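Local coordinates for nitrogen regulatory protein P-II (Thiomonas arsenitoxydans, PDB 5D4P) that binds adenine nucleotides such as ADP and probably regulates enzyme activity as a trimeric PII-type signalling protein, at residues Tyr36-Asn41 against Ile64-Ala69; Leu12-Glu17 against Pro84-His89; Tyr7-Leu12 against His96-Gly101. All coordinates share one frame; numbering follows the deposited sequence.

Interaction 1: Tyr36-Asn41 against Ile64-Ala69; sequences YTIVGN and IMIIAA. With ADP (adenosine-5'-diphosphate), chain D.
Val39 stands beside Met65 on one face of an antiparallel strand pair and also reaches Ile67. One branch makes both contacts: Val39 CG2 lies 3.8 Å from Ile67 CD1, where the two side chains meet at a slant, and 4.0 Å from Met65 CE, on a side chain that runs the same way as the valine. Met65 leaves its strand extended as far as SD and then bends (chi3 62°), which carries its methyl to the Val39 branch. The opposite face belongs to Ile38, Ile64 and Ile66. Ile38 and Ile66 lie side by side with their CG1 atoms 4.1 Å apart, while Ile64 sends CD1 to within 4.0 Å of Ile38 CG2. Tyr36 touches Ile66 CG2 and Ala68 CB through its CB, and the end of its side chain leads away from residues 64-69. In the ferredoxin-like fold of PII proteins these strands, 36-45 and 63-70, are the adjacent antiparallel strands that lie between the two helices in sequence; helix 21-31 covers the isoleucine face, whereas on the other face Val39 packs on Val39 of the third subunit. Thr37 and Ile67 exchange two backbone hydrogen bonds, as do Val39 and Met65, and the one from Ile67 N to Thr37 O is nearly straight (171°). At the end of the pair both strands hold ADP. Thr37 OG1 accepts from ADP O2' and donates to ADP N3, each at 2.8 Å. Ala69 reads the adenine edge through its backbone: its N reaches ADP N1 at 3.0 Å with a 176° angle, and its O receives ADP N6 at 3.1 Å. Lys105 of the same chain and Ser47 and Ser90 of the second subunit also bind the nucleotide, which lies between two chains.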
loop_
_atom_site.group_PDB
_atom_site.type_symbol
_atom_site.label_atom_id
_atom_site.label_comp_id
_atom_site.label_asym_id
_atom_site.label_seq_id
_atom_site.Cartn_x
_atom_site.Cartn_y
_atom_site.Cartn_z
ATOM N N TYR C 36 12.657 -6.037 2.034
ATOM C CA TYR C 36 11.208 -6.199 1.879
ATOM C C TYR C 36 10.486 -5.855 3.181
ATOM O O TYR C 36 11.083 -5.876 4.267
ATOM C CB TYR C 36 10.838 -7.636 1.419
ATOM C CG TYR C 36 11.275 -8.756 2.351
ATOM C CD1 TYR C 36 10.564 -9.034 3.510
ATOM C CD2 TYR C 36 12.383 -9.543 2.067
ATOM C CE1 TYR C 36 10.943 -10.071 4.367
ATOM C CE2 TYR C 36 12.778 -10.584 2.931
ATOM C CZ TYR C 36 12.050 -10.829 4.081
ATOM O OH TYR C 36 12.413 -11.836 4.948
ATOM N N THR C 37 9.196 -5.550 3.047
ATOM C CA THR C 37 8.333 -5.117 4.140
ATOM C C THR C 37 7.080 -5.993 4.187
ATOM O O THR C 37 6.496 -6.305 3.153
ATOM C CB THR C 37 7.948 -3.613 3.965
ATOM O OG1 THR C 37 9.148 -2.864 3.887
ATOM C CG2 THR C 37 7.110 -3.099 5.120
ATOM N N ILE C 38 6.687 -6.424 5.379
ATOM C CA ILE C 38 5.536 -7.306 5.479
ATOM C C ILE C 38 4.433 -6.643 6.265
ATOM O O ILE C 38 4.673 -6.157 7.372
ATOM C CB ILE C 38 5.915 -8.668 6.115
ATOM C CG1 ILE C 38 7.055 -9.302 5.307
ATOM C CG2 ILE C 38 4.703 -9.572 6.183
ATOM C CD1 ILE C 38 7.511 -10.649 5.783
ATOM N N VAL C 39 3.252 -6.554 5.649
ATOM C CA VAL C 39 2.042 -6.047 6.309
ATOM C C VAL C 39 1.174 -7.230 6.765
ATOM O O VAL C 39 0.675 -8.004 5.934
ATOM C CB VAL C 39 1.221 -5.152 5.376
ATOM C CG1 VAL C 39 0.037 -4.555 6.135
ATOM C CG2 VAL C 39 2.091 -4.038 4.766
ATOM N N GLY C 40 0.986 -7.386 8.070
ATOM C CA GLY C 40 0.239 -8.540 8.552
ATOM C C GLY C 40 -1.198 -8.264 8.934
ATOM O O GLY C 40 -1.659 -7.115 8.880
ATOM N N ASN C 41 -1.896 -9.323 9.336
ATOM C CA ASN C 41 -3.268 -9.234 9.837
ATOM C C ASN C 41 -4.205 -8.559 8.831
ATOM O O ASN C 41 -4.818 -7.531 9.110
ATOM C CB ASN C 41 -3.324 -8.498 11.173
ATOM C CG ASN C 41 -4.681 -8.622 11.839
ATOM O OD1 ASN C 41 -5.301 -9.689 11.804
ATOM N ND2 ASN C 41 -5.156 -7.534 12.438
ATOM N N ILE C 64 -1.199 -12.158 4.693
ATOM C CA ILE C 64 -0.194 -11.092 4.738
ATOM C C ILE C 64 0.074 -10.514 3.363
ATOM O O ILE C 64 -0.294 -11.115 2.351
ATOM C CB ILE C 64 1.145 -11.579 5.310
ATOM C CG1 ILE C 64 1.817 -12.544 4.328
ATOM C CG2 ILE C 64 0.950 -12.190 6.711
ATOM C CD1 ILE C 64 3.197 -13.007 4.747
ATOM N N MET C 65 0.690 -9.332 3.339
ATOM C CA MET C 65 1.188 -8.742 2.103
ATOM C C MET C 65 2.688 -8.401 2.205
ATOM O O MET C 65 3.131 -7.721 3.130
ATOM C CB MET C 65 0.381 -7.483 1.720
ATOM C CG MET C 65 0.905 -6.788 0.445
ATOM S SD MET C 65 -0.108 -5.380 -0.138
ATOM C CE MET C 65 0.055 -4.324 1.280
ATOM N N ILE C 66 3.466 -8.914 1.262
ATOM C CA ILE C 66 4.889 -8.635 1.193
ATOM C C ILE C 66 5.168 -7.580 0.133
ATOM O O ILE C 66 4.901 -7.811 -1.050
ATOM C CB ILE C 66 5.685 -9.913 0.867
ATOM C CG1 ILE C 66 5.437 -10.976 1.945
ATOM C CG2 ILE C 66 7.173 -9.600 0.721
ATOM C CD1 ILE C 66 5.939 -12.339 1.560
ATOM N N ILE C 67 5.729 -6.442 0.562
ATOM C CA ILE C 67 6.072 -5.329 -0.331
ATOM C C ILE C 67 7.553 -5.359 -0.638
ATOM O O ILE C 67 8.383 -5.305 0.281
ATOM C CB ILE C 67 5.743 -3.956 0.291
ATOM C CG1 ILE C 67 4.293 -3.907 0.767
ATOM C CG2 ILE C 67 6.087 -2.827 -0.687
ATOM C CD1 ILE C 67 4.023 -2.822 1.782
ATOM N N ALA C 68 7.902 -5.441 -1.919
ATOM C CA ALA C 68 9.309 -5.537 -2.285
ATOM C C ALA C 68 9.647 -4.638 -3.455
ATOM O O ALA C 68 9.113 -4.807 -4.550
ATOM C CB ALA C 68 9.684 -6.986 -2.597
ATOM N N ALA C 69 10.507 -3.656 -3.208
ATOM C CA ALA C 69 10.989 -2.789 -4.278
ATOM C C ALA C 69 12.206 -3.418 -4.942
ATOM O O ALA C 69 13.193 -3.731 -4.275
ATOM C CB ALA C 69 11.313 -1.406 -3.742
HETATM P PB ADP D . 19.120 -1.498 7.752
HETATM O O1B ADP D . 18.766 -2.831 8.363
HETATM O O2B ADP D . 19.529 -0.441 8.743
HETATM O O3B ADP D . 20.046 -1.586 6.561
HETATM P PA ADP D . 17.284 -0.495 5.741
HETATM O O1A ADP D . 18.095 -1.217 4.691
HETATM O O2A ADP D . 17.188 1.014 5.713
HETATM O O3A ADP D . 17.675 -0.984 7.228
HETATM O "O5'" ADP D . 15.751 -0.998 5.619
HETATM C "C5'" ADP D . 14.807 -0.553 6.594
HETATM C "C4'" ADP D . 13.430 -1.140 6.341
HETATM O "O4'" ADP D . 12.914 -0.577 5.143
HETATM C "C3'" ADP D . 13.431 -2.645 6.097
HETATM O "O3'" ADP D . 13.268 -3.379 7.304
HETATM C "C2'" ADP D . 12.245 -2.839 5.178
HETATM O "O2'" ADP D . 11.057 -2.938 5.950
HETATM C "C1'" ADP D . 12.183 -1.542 4.393
HETATM N N9 ADP D . 12.877 -1.816 3.120
HETATM C C8 ADP D . 14.204 -1.715 2.871
HETATM N N7 ADP D . 14.489 -2.077 1.597
HETATM C C5 ADP D . 13.316 -2.421 1.024
HETATM C C6 ADP D . 12.874 -2.896 -0.306
HETATM N N6 ADP D . 13.761 -3.085 -1.317
HETATM N N1 ADP D . 11.556 -3.135 -0.472
HETATM C C2 ADP D . 10.645 -2.957 0.513
HETATM N N3 ADP D . 10.969 -2.535 1.743
HETATM C C4 ADP D . 12.262 -2.253 2.038
#

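Interaction 2: Leu12-Glu17 against Pro84-His89; sequences LEIILE and PFFEAH. With BCT (bicarbonate ion), chain M.
Leu16 projects from strand 12-17 toward the C-terminal part of helix 72-88, where Phe85 and Phe86 receive it. Its CB already touches both rings, lying 4.1 Å from Phe85 CE2 and equally far from Phe86 CE1. CG sits between the backbone N and the carbonyl carbon (chi1 47°), a rotation that carries the CD2 branch on to the helix. At the tip, CD2 closes to 3.4 Å from Phe85 CE2, a tight carbon-carbon approach, and stays within 4.1 Å of Phe86 CZ; the leucine and Phe85 cross at about a right angle. Further back along the strand, Ile14 CG2 comes to the rim of the Phe86 ring, in its plane and 3.8 Å from CZ. The Ile15 carbonyl O approaches the same ring obliquely, 3.7 Å from CE1. The two phenylalanines brace each other, with Phe85 CD2 over the centre of the Phe86 ring, 3.6 Å above its plane, while His89 CB covers part of one face of Phe85. Phe23 and His20 also meet the Phe85 ring, and Arg102 of the third subunit packs on Phe86. This is the sheet-to-helix core of the ferredoxin-like fold. Apart from one carbonyl oxygen the partners are all carbon, so burial and complementary shape, rather than directional bonds, probably hold the helix end on the strand.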
loop_
_atom_site.group_PDB
_atom_site.type_symbol
_atom_site.label_atom_id
_atom_site.label_comp_id
_atom_site.label_asym_id
_atom_site.label_seq_id
_atom_site.Cartn_x
_atom_site.Cartn_y
_atom_site.Cartn_z
ATOM N N LEU C 12 6.723 -4.602 -5.993
ATOM C CA LEU C 12 5.844 -5.765 -5.971
ATOM C C LEU C 12 5.019 -5.768 -4.695
ATOM O O LEU C 12 5.565 -5.594 -3.603
ATOM C CB LEU C 12 6.652 -7.063 -6.062
ATOM C CG LEU C 12 6.996 -7.652 -7.433
ATOM C CD1 LEU C 12 7.552 -6.589 -8.339
ATOM C CD2 LEU C 12 7.938 -8.855 -7.322
ATOM N N GLU C 13 3.715 -5.988 -4.832
ATOM C CA GLU C 13 2.855 -6.299 -3.689
ATOM C C GLU C 13 2.395 -7.754 -3.809
ATOM O O GLU C 13 1.711 -8.118 -4.778
ATOM C CB GLU C 13 1.643 -5.361 -3.615
ATOM C CG GLU C 13 2.009 -3.895 -3.316
ATOM C CD GLU C 13 0.809 -2.972 -3.272
ATOM O OE1 GLU C 13 -0.294 -3.392 -3.689
ATOM O OE2 GLU C 13 0.979 -1.807 -2.847
ATOM N N ILE C 14 2.781 -8.575 -2.831
ATOM C CA ILE C 14 2.526 -10.009 -2.880
ATOM C C ILE C 14 1.579 -10.403 -1.759
ATOM O O ILE C 14 1.940 -10.342 -0.589
ATOM C CB ILE C 14 3.829 -10.812 -2.772
ATOM C CG1 ILE C 14 4.813 -10.364 -3.850
ATOM C CG2 ILE C 14 3.554 -12.324 -2.884
ATOM C CD1 ILE C 14 6.300 -10.614 -3.489
ATOM N N ILE C 15 0.354 -10.768 -2.113
ATOM C CA ILE C 15 -0.626 -11.136 -1.100
ATOM C C ILE C 15 -0.812 -12.675 -1.047
ATOM O O ILE C 15 -1.126 -13.321 -2.057
ATOM C CB ILE C 15 -1.971 -10.437 -1.365
ATOM C CG1 ILE C 15 -1.803 -8.912 -1.331
ATOM C CG2 ILE C 15 -3.010 -10.855 -0.355
ATOM C CD1 ILE C 15 -2.944 -8.160 -1.984
ATOM N N LEU C 16 -0.599 -13.255 0.126
ATOM C CA LEU C 16 -0.679 -14.709 0.287
ATOM C C LEU C 16 -0.812 -15.098 1.768
ATOM O O LEU C 16 -0.610 -14.265 2.645
ATOM C CB LEU C 16 0.549 -15.384 -0.361
ATOM C CG LEU C 16 1.935 -14.796 -0.052
ATOM C CD1 LEU C 16 2.241 -14.861 1.419
ATOM C CD2 LEU C 16 3.020 -15.542 -0.817
ATOM N N GLU C 17 -1.098 -16.371 2.049
ATOM C CA GLU C 17 -1.242 -16.832 3.440
ATOM C C GLU C 17 0.097 -16.786 4.184
ATOM O O GLU C 17 1.140 -17.135 3.622
ATOM C CB GLU C 17 -1.857 -18.255 3.502
ATOM C CG GLU C 17 -3.343 -18.336 3.033
ATOM C CD GLU C 17 -3.876 -19.776 2.881
ATOM O OE1 GLU C 17 -3.128 -20.725 3.215
ATOM O OE2 GLU C 17 -5.059 -19.961 2.469
ATOM N N PRO C 84 4.922 -21.027 -10.195
ATOM C CA PRO C 84 4.440 -22.321 -9.698
ATOM C C PRO C 84 3.707 -22.163 -8.364
ATOM O O PRO C 84 2.754 -22.887 -8.104
ATOM C CB PRO C 84 5.722 -23.150 -9.548
ATOM C CG PRO C 84 6.756 -22.428 -10.340
ATOM C CD PRO C 84 6.388 -20.985 -10.278
ATOM N N PHE C 85 4.121 -21.194 -7.550
ATOM C CA PHE C 85 3.498 -21.010 -6.248
ATOM C C PHE C 85 2.026 -20.619 -6.371
ATOM O O PHE C 85 1.177 -21.271 -5.765
ATOM C CB PHE C 85 4.258 -19.972 -5.417
ATOM C CG PHE C 85 3.610 -19.663 -4.085
ATOM C CD1 PHE C 85 3.843 -20.471 -2.978
ATOM C CD2 PHE C 85 2.768 -18.558 -3.940
ATOM C CE1 PHE C 85 3.250 -20.197 -1.757
ATOM C CE2 PHE C 85 2.163 -18.279 -2.723
ATOM C CZ PHE C 85 2.402 -19.101 -1.625
ATOM N N PHE C 86 1.717 -19.565 -7.131
ATOM C CA PHE C 86 0.325 -19.095 -7.230
ATOM C C PHE C 86 -0.496 -19.962 -8.166
ATOM O O PHE C 86 -1.723 -19.864 -8.239
ATOM C CB PHE C 86 0.288 -17.636 -7.669
ATOM C CG PHE C 86 0.710 -16.694 -6.583
ATOM C CD1 PHE C 86 -0.067 -16.546 -5.445
ATOM C CD2 PHE C 86 1.905 -15.999 -6.675
ATOM C CE1 PHE C 86 0.315 -15.699 -4.438
ATOM C CE2 PHE C 86 2.295 -15.152 -5.665
ATOM C CZ PHE C 86 1.497 -15.004 -4.539
ATOM N N GLU C 87 0.201 -20.825 -8.876
ATOM C CA GLU C 87 -0.429 -21.871 -9.654
ATOM C C GLU C 87 -0.948 -22.958 -8.679
ATOM O O GLU C 87 -1.868 -23.730 -8.987
ATOM C CB GLU C 87 0.575 -22.377 -10.677
ATOM C CG GLU C 87 0.035 -23.159 -11.808
ATOM C CD GLU C 87 1.140 -23.491 -12.784
ATOM O OE1 GLU C 87 1.533 -24.678 -12.881
ATOM O OE2 GLU C 87 1.621 -22.540 -13.441
ATOM N N ALA C 88 -0.329 -23.005 -7.501
ATOM C CA ALA C 88 -0.648 -23.989 -6.477
ATOM C C ALA C 88 -1.397 -23.414 -5.257
ATOM O O ALA C 88 -2.095 -24.147 -4.543
ATOM C CB ALA C 88 0.634 -24.642 -6.006
ATOM N N HIS C 89 -1.237 -22.116 -5.012
ATOM C CA HIS C 89 -1.751 -21.471 -3.798
ATOM C C HIS C 89 -2.556 -20.204 -4.024
ATOM O O HIS C 89 -2.473 -19.592 -5.091
ATOM C CB HIS C 89 -0.614 -21.135 -2.844
ATOM C CG HIS C 89 -0.047 -22.325 -2.156
ATOM N ND1 HIS C 89 -0.674 -22.916 -1.082
ATOM C CD2 HIS C 89 1.072 -23.051 -2.391
ATOM C CE1 HIS C 89 0.036 -23.957 -0.681
ATOM N NE2 HIS C 89 1.100 -24.061 -1.458
HETATM C C BCT M . 4.566 -24.871 -2.725
HETATM O O1 BCT M . 3.581 -25.515 -2.353
HETATM O O2 BCT M . 5.378 -24.154 -2.135
HETATM O O3 BCT M . 4.771 -24.841 -4.157
#

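Interaction 3: Tyr7-Leu12 against His96-Gly101; sequences YPLKKL and HDIQVG. With BCT (bicarbonate ion), chain K.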
loop_
_atom_site.group_PDB
_atom_site.type_symbol
_atom_site.label_atom_id
_atom_site.label_comp_id
_atom_site.label_asym_id
_atom_site.label_seq_id
_atom_site.Cartn_x
_atom_site.Cartn_y
_atom_site.Cartn_z
ATOM N N TYR C 7 14.844 7.935 -9.839
ATOM C CA TYR C 7 15.147 6.790 -10.703
ATOM C C TYR C 7 14.027 5.742 -10.684
ATOM O O TYR C 7 13.372 5.532 -9.653
ATOM C CB TYR C 7 16.453 6.127 -10.271
ATOM C CG TYR C 7 17.631 7.077 -10.182
ATOM C CD1 TYR C 7 17.775 7.939 -9.095
ATOM C CD2 TYR C 7 18.610 7.095 -11.161
ATOM C CE1 TYR C 7 18.836 8.777 -8.995
ATOM C CE2 TYR C 7 19.687 7.950 -11.070
ATOM C CZ TYR C 7 19.793 8.785 -9.983
ATOM O OH TYR C 7 20.866 9.637 -9.887
ATOM N N PRO C 8 13.820 5.070 -11.826
ATOM C CA PRO C 8 12.762 4.067 -12.007
ATOM C C PRO C 8 13.064 2.741 -11.306
ATOM O O PRO C 8 14.179 2.235 -11.303
ATOM C CB PRO C 8 12.722 3.874 -13.521
ATOM C CG PRO C 8 14.110 4.188 -13.967
ATOM C CD PRO C 8 14.600 5.281 -13.056
ATOM N N LEU C 9 12.032 2.185 -10.704
ATOM C CA LEU C 9 12.142 0.919 -10.037
ATOM C C LEU C 9 10.766 0.280 -10.147
ATOM O O LEU C 9 9.815 0.929 -10.599
ATOM C CB LEU C 9 12.556 1.110 -8.582
ATOM C CG LEU C 9 13.507 0.106 -7.945
ATOM C CD1 LEU C 9 14.946 0.386 -8.407
ATOM C CD2 LEU C 9 13.379 0.129 -6.443
ATOM N N LYS C 10 10.649 -0.979 -9.745
ATOM C CA LYS C 10 9.340 -1.614 -9.661
ATOM C C LYS C 10 9.019 -1.874 -8.202
ATOM O O LYS C 10 9.918 -2.009 -7.381
ATOM C CB LYS C 10 9.299 -2.928 -10.449
ATOM C CG LYS C 10 9.660 -2.820 -11.919
ATOM C CD LYS C 10 8.479 -2.415 -12.780
ATOM C CE LYS C 10 8.890 -2.353 -14.247
ATOM N NZ LYS C 10 7.801 -1.795 -15.096
ATOM N N LYS C 11 7.741 -1.929 -7.869
ATOM C CA LYS C 11 7.361 -2.329 -6.530
ATOM C C LYS C 11 6.376 -3.486 -6.628
ATOM O O LYS C 11 5.324 -3.367 -7.261
ATOM C CB LYS C 11 6.741 -1.171 -5.761
ATOM C CG LYS C 11 6.699 -1.395 -4.276
ATOM C CD LYS C 11 5.788 -0.421 -3.552
ATOM C CE LYS C 11 4.336 -0.814 -3.738
ATOM N NZ LYS C 11 3.430 0.003 -2.889
ATOM N N LEU C 12 6.723 -4.602 -5.993
ATOM C CA LEU C 12 5.844 -5.765 -5.971
ATOM C C LEU C 12 5.019 -5.768 -4.695
ATOM O O LEU C 12 5.565 -5.594 -3.603
ATOM C CB LEU C 12 6.652 -7.063 -6.062
ATOM C CG LEU C 12 6.996 -7.652 -7.433
ATOM C CD1 LEU C 12 7.552 -6.589 -8.339
ATOM C CD2 LEU C 12 7.938 -8.855 -7.322
ATOM N N HIS C 96 3.948 -2.638 -9.660
ATOM C CA HIS C 96 3.867 -1.160 -9.832
ATOM C C HIS C 96 5.154 -0.601 -10.445
ATOM O O HIS C 96 6.249 -1.116 -10.171
ATOM C CB HIS C 96 3.661 -0.428 -8.494
ATOM C CG HIS C 96 2.445 -0.842 -7.716
ATOM N ND1 HIS C 96 2.272 -2.127 -7.231
ATOM C CD2 HIS C 96 1.400 -0.121 -7.238
ATOM C CE1 HIS C 96 1.146 -2.188 -6.537
ATOM N NE2 HIS C 96 0.599 -0.985 -6.520
ATOM N N ASP C 97 5.028 0.486 -11.208
ATOM C CA ASP C 97 6.154 1.358 -11.547
ATOM C C ASP C 97 6.293 2.408 -10.455
ATOM O O ASP C 97 5.319 3.102 -10.151
ATOM C CB ASP C 97 5.937 2.093 -12.875
ATOM C CG ASP C 97 5.915 1.171 -14.077
ATOM O OD1 ASP C 97 6.751 0.244 -14.162
ATOM O OD2 ASP C 97 5.069 1.421 -14.963
ATOM N N ILE C 98 7.490 2.560 -9.891
ATOM C CA ILE C 98 7.750 3.628 -8.921
ATOM C C ILE C 98 9.048 4.386 -9.216
ATOM O O ILE C 98 9.820 4.022 -10.103
ATOM C CB ILE C 98 7.834 3.079 -7.480
ATOM C CG1 ILE C 98 8.965 2.060 -7.371
ATOM C CG2 ILE C 98 6.505 2.474 -7.058
ATOM C CD1 ILE C 98 9.404 1.752 -5.920
ATOM N N GLN C 99 9.308 5.431 -8.444
ATOM C CA GLN C 99 10.598 6.110 -8.518
ATOM C C GLN C 99 11.219 6.137 -7.138
ATOM O O GLN C 99 10.505 6.236 -6.140
ATOM C CB GLN C 99 10.437 7.532 -9.053
ATOM C CG GLN C 99 9.952 7.612 -10.488
ATOM C CD GLN C 99 9.822 9.045 -10.954
ATOM O OE1 GLN C 99 8.906 9.755 -10.540
ATOM N NE2 GLN C 99 10.730 9.478 -11.819
ATOM N N VAL C 100 12.547 6.064 -7.093
ATOM C CA VAL C 100 13.292 6.096 -5.843
ATOM C C VAL C 100 14.441 7.095 -5.960
ATOM O O VAL C 100 14.833 7.463 -7.067
ATOM C CB VAL C 100 13.868 4.689 -5.488
ATOM C CG1 VAL C 100 12.746 3.669 -5.330
ATOM C CG2 VAL C 100 14.884 4.236 -6.562
ATOM N N GLY C 101 15.027 7.492 -4.836
ATOM C CA GLY C 101 16.116 8.449 -4.882
ATOM C C GLY C 101 17.483 7.800 -4.902
ATOM O O GLY C 101 18.453 8.398 -5.370
HETATM C C BCT K . 14.832 6.094 -1.808
HETATM O O1 BCT K . 16.005 6.178 -2.161
HETATM O O2 BCT K . 13.783 6.241 -2.394
HETATM O O3 BCT K . 14.645 5.312 -0.622
HETATM O O HOH W 1 9.700 1.689 -13.407
#
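The His96 ring carries Lys11 CE over the centre of one face, 4.3 Å above its plane. Its ND1 donates to Lys11 O at 3.3 Å; the backbone N of His96 reaches the same oxygen from the opposite side of the carbonyl plane, so two donors grip it. The Tyr7 ring has Val100 O at its edge, in plane and 3.6 Å from CD1. Between them, the strands that come first and last in the chain, neighbours in the ferredoxin-like sheet, pair antiparallel through six backbone hydrogen bonds, their directions 136° apart. In the middle, Leu9 N and Ile98 O meet with the donor well above the carbonyl plane, while Leu9 CD2 packs at 3.8 Å on Val100 CG1. Lys11 NZ and His96 NE2 look to the trimer interface: Lys11 binds Glu13 of the second subunit, and His96 bonds Lys11 of the third. On the other face Lys10 bends at chi2 (-84°) and runs alongside Asp97, forming a salt bridge from NZ to OD1 modelled at a doubtfully short 2.5 Å. An alanine replacing Lys10 is likely to leave the Asp97 carboxylate without its charged mate. Gly101 N, just past the strand, donates to a bicarbonate ion.

From the N terminus, residues 7-12 open the chain's first strand and pair with 96-101 near the C terminus, so interaction 3 closes the widest loop. Residues 12-17 continue that strand and close a smaller loop with the helix end 84-89 in interaction 2; Leu12 belongs to both. Interaction 1 lies innermost, its strands coming after the first helix and before the second. The three therefore nest without crossing. Strand 7-17 is their common element: it pairs with 92-100 on one side and 63-70 on the other, where Ile66 N and Ile14 O probably hydrogen-bond, and it carries the end of helix 72-88 on one face.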